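Local coordinates for metallo-beta-lactamase (Serratia marcescens, PDB 6K4X) that hydrolyses the beta-lactam ring of antibiotics as a zinc-dependent subclass B3 enzyme and is inhibited by 4-amino-2-sulfanylbenzoic acid, at the 4-azanyl-2-sulfanyl-benzoic acid site. Coordinates in Å, arbitrary orientation; residue numbers count along the deposited sequence, not the author numbering.

The 4-azanyl-2-sulfanyl-benzoic acid site. Residues 72, 74, 76-77, 113, 150, 175, 177, 179, 215. With D0U (4-azanyl-2-sulfanyl-benzoic acid), chain D; ZN (zinc ion), chain B; ZN (zinc ion), chain C.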
loop_
_atom_site.group_PDB
_atom_site.type_symbol
_atom_site.label_atom_id
_atom_site.label_comp_id
_atom_site.label_asym_id
_atom_site.label_seq_id
_atom_site.Cartn_x
_atom_site.Cartn_y
_atom_site.Cartn_z
ATOM N N HIS A 72 -1.552 -1.361 -5.107
ATOM C CA HIS A 72 -2.094 -1.241 -6.436
ATOM C C HIS A 72 -1.008 -0.866 -7.437
ATOM O O HIS A 72 0.080 -0.403 -7.099
ATOM C CB HIS A 72 -3.297 -0.283 -6.507
ATOM C CG HIS A 72 -2.957 1.166 -6.423
ATOM N ND1 HIS A 72 -2.926 1.849 -5.244
ATOM C CD2 HIS A 72 -2.657 2.074 -7.386
ATOM C CE1 HIS A 72 -2.647 3.121 -5.479
ATOM N NE2 HIS A 72 -2.447 3.307 -6.809
ATOM N N HIS A 74 0.056 1.267 -9.848
ATOM C CA HIS A 74 0.470 2.521 -10.479
ATOM C C HIS A 74 1.943 2.751 -10.163
ATOM O O HIS A 74 2.480 2.193 -9.208
ATOM C CB HIS A 74 -0.351 3.714 -9.990
ATOM C CG HIS A 74 -1.780 3.640 -10.405
ATOM N ND1 HIS A 74 -2.792 4.245 -9.724
ATOM C CD2 HIS A 74 -2.332 3.058 -11.489
ATOM C CE1 HIS A 74 -3.914 4.005 -10.366
ATOM N NE2 HIS A 74 -3.666 3.292 -11.443
ATOM N N ASP A 76 3.811 4.978 -8.902
ATOM C CA ASP A 76 4.301 5.517 -7.643
ATOM C C ASP A 76 4.431 4.449 -6.544
ATOM O O ASP A 76 5.284 4.603 -5.671
ATOM C CB ASP A 76 3.467 6.703 -7.176
ATOM C CG ASP A 76 1.975 6.492 -7.019
ATOM O OD1 ASP A 76 1.403 5.649 -7.745
ATOM O OD2 ASP A 76 1.388 7.217 -6.183
ATOM N N HIS A 77 3.563 3.431 -6.550
ATOM C CA HIS A 77 3.613 2.389 -5.522
ATOM C C HIS A 77 4.352 1.149 -6.012
ATOM O O HIS A 77 4.933 0.398 -5.206
ATOM C CB HIS A 77 2.201 2.000 -5.087
ATOM C CG HIS A 77 1.402 3.194 -4.704
ATOM N ND1 HIS A 77 1.570 3.864 -3.498
ATOM C CD2 HIS A 77 0.522 3.921 -5.426
ATOM C CE1 HIS A 77 0.786 4.934 -3.517
ATOM N NE2 HIS A 77 0.153 5.016 -4.684
ATOM N N GLN A 113 -7.918 6.380 -14.580
ATOM C CA GLN A 113 -6.838 7.237 -15.037
ATOM C C GLN A 113 -6.283 6.841 -16.405
ATOM O O GLN A 113 -5.377 7.521 -16.905
ATOM C CB GLN A 113 -5.722 7.278 -13.996
ATOM C CG GLN A 113 -6.108 8.008 -12.729
ATOM C CD GLN A 113 -4.941 8.062 -11.777
ATOM O OE1 GLN A 113 -4.042 8.891 -11.922
ATOM N NE2 GLN A 113 -4.880 7.146 -10.825
ATOM N N HIS A 150 -10.043 2.439 -6.973
ATOM C CA HIS A 150 -8.910 3.172 -7.578
ATOM C C HIS A 150 -8.252 2.326 -8.675
ATOM O O HIS A 150 -7.813 2.872 -9.695
ATOM C CB HIS A 150 -7.981 3.641 -6.474
ATOM C CG HIS A 150 -6.803 4.422 -6.918
ATOM N ND1 HIS A 150 -6.868 5.767 -7.125
ATOM C CD2 HIS A 150 -5.518 4.061 -7.116
ATOM C CE1 HIS A 150 -5.645 6.211 -7.420
ATOM N NE2 HIS A 150 -4.799 5.174 -7.473
ATOM N N SER A 175 -4.877 3.037 -1.577
ATOM C CA SER A 175 -5.582 4.249 -2.009
ATOM C C SER A 175 -7.038 3.946 -2.334
ATOM O O SER A 175 -7.352 3.001 -3.041
ATOM C CB SER A 175 -4.889 4.857 -3.182
ATOM O OG SER A 175 -3.541 5.115 -2.849
ATOM N N THR A 177 -9.007 6.537 -3.704
ATOM C CA THR A 177 -9.263 7.833 -4.298
ATOM C C THR A 177 -9.890 7.705 -5.690
ATOM O O THR A 177 -9.369 7.043 -6.594
ATOM C CB THR A 177 -7.958 8.614 -4.374
ATOM O OG1 THR A 177 -7.004 7.791 -5.047
ATOM C CG2 THR A 177 -7.461 9.022 -3.006
ATOM N N VAL A 179 -10.060 9.369 -8.901
ATOM C CA VAL A 179 -9.260 10.301 -9.731
ATOM C C VAL A 179 -9.281 9.730 -11.144
ATOM O O VAL A 179 -9.377 8.537 -11.337
ATOM C CB VAL A 179 -7.833 10.450 -9.172
ATOM C CG1 VAL A 179 -7.178 9.102 -8.972
ATOM C CG2 VAL A 179 -6.889 11.331 -9.983
ATOM N N HIS A 215 -0.003 6.515 0.324
ATOM C CA HIS A 215 0.513 7.878 0.425
ATOM C C HIS A 215 0.560 8.250 1.898
ATOM O O HIS A 215 -0.481 8.413 2.533
ATOM C CB HIS A 215 -0.367 8.864 -0.363
ATOM C CG HIS A 215 -0.216 8.698 -1.839
ATOM N ND1 HIS A 215 0.824 9.286 -2.550
ATOM C CD2 HIS A 215 -0.891 7.941 -2.735
ATOM C CE1 HIS A 215 0.765 8.904 -3.806
ATOM N NE2 HIS A 215 -0.284 8.083 -3.963
HETATM O O2 D0U D . -2.687 6.634 -4.891
HETATM C C7 D0U D . -3.465 7.600 -5.044
HETATM O O1 D0U D . -4.376 7.867 -4.208
HETATM C C3 D0U D . -3.373 8.480 -6.240
HETATM C C2 D0U D . -4.128 9.684 -6.183
HETATM C C4 D0U D . -2.589 8.191 -7.371
HETATM S S1 D0U D . -1.520 6.887 -7.630
HETATM C C5 D0U D . -2.633 9.122 -8.433
HETATM C C6 D0U D . -3.389 10.296 -8.389
HETATM N N1 D0U D . -3.373 11.203 -9.441
HETATM C C1 D0U D . -4.105 10.572 -7.259
HETATM ZN ZN ZN B . -2.815 5.024 -7.811
HETATM ZN ZN ZN C . -0.504 6.753 -5.499
#
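This is the dinuclear zinc active site of a subclass B3 metallo-beta-lactamase, occupied by the inhibitor D0U. The HXHXDH motif supplies His72, His74, Asp76 and His77. The sulfanyl sulfur S1, probably a thiolate, bridges the two metals. ZN (chain B) and ZN (chain C) stand 3.7 Å apart. ZN (chain B) is near tetrahedral and binds His72 NE2, His74 ND1 and His150 NE2. D0U S1 completes this set, 2.3 Å from ZN (chain B). ZN (chain C) binds His77 NE2, His215 NE2, Asp76 OD2, S1 and the inhibitor carboxylate oxygen O2. Its geometry lies between square pyramidal and trigonal bipyramidal. Sulfur and carboxylate thus chelate this second zinc.

His150 can be followed from CB outward. CB puts CG anti to the backbone N (chi1 -179°), and the ring stands across the chain (chi2 85°). His150 ND1 points away from the metal and donates to Thr177 O at 2.9 Å. That oxygen is in the ring plane and receives the bond on a lone pair, so rotation of the imidazole is restrained. His150 CD2 lies over the rim of one face of the His72 ring, 3.2 Å above its plane. His150 CE1 faces the inhibitor ring, 3.4 Å from D0U C3. His150 NE2 ends the path on ZN (chain B) at 2.0 Å.

The carboxylate is also gripped by hydroxyls. Ser175 OG, beside its backbone N (chi1 -56°), donates to O2, which therefore meets both a metal and a hydrogen-bond donor. If the carboxylate is ionised, as is likely, both would stabilise its charge. O2 also sits at the edge of the His215 ring, in its plane. Thr177 OG1 takes the crowded position between the backbone N and the carbonyl carbon and donates to O1. Toward the amino end, Val179 CG1 packs against ring atom C1. Gln113 OE1 comes within 3.5 Å of D0U N1. The Val179 methyl CG2 lies 3.6 Å from the amino nitrogen D0U N1.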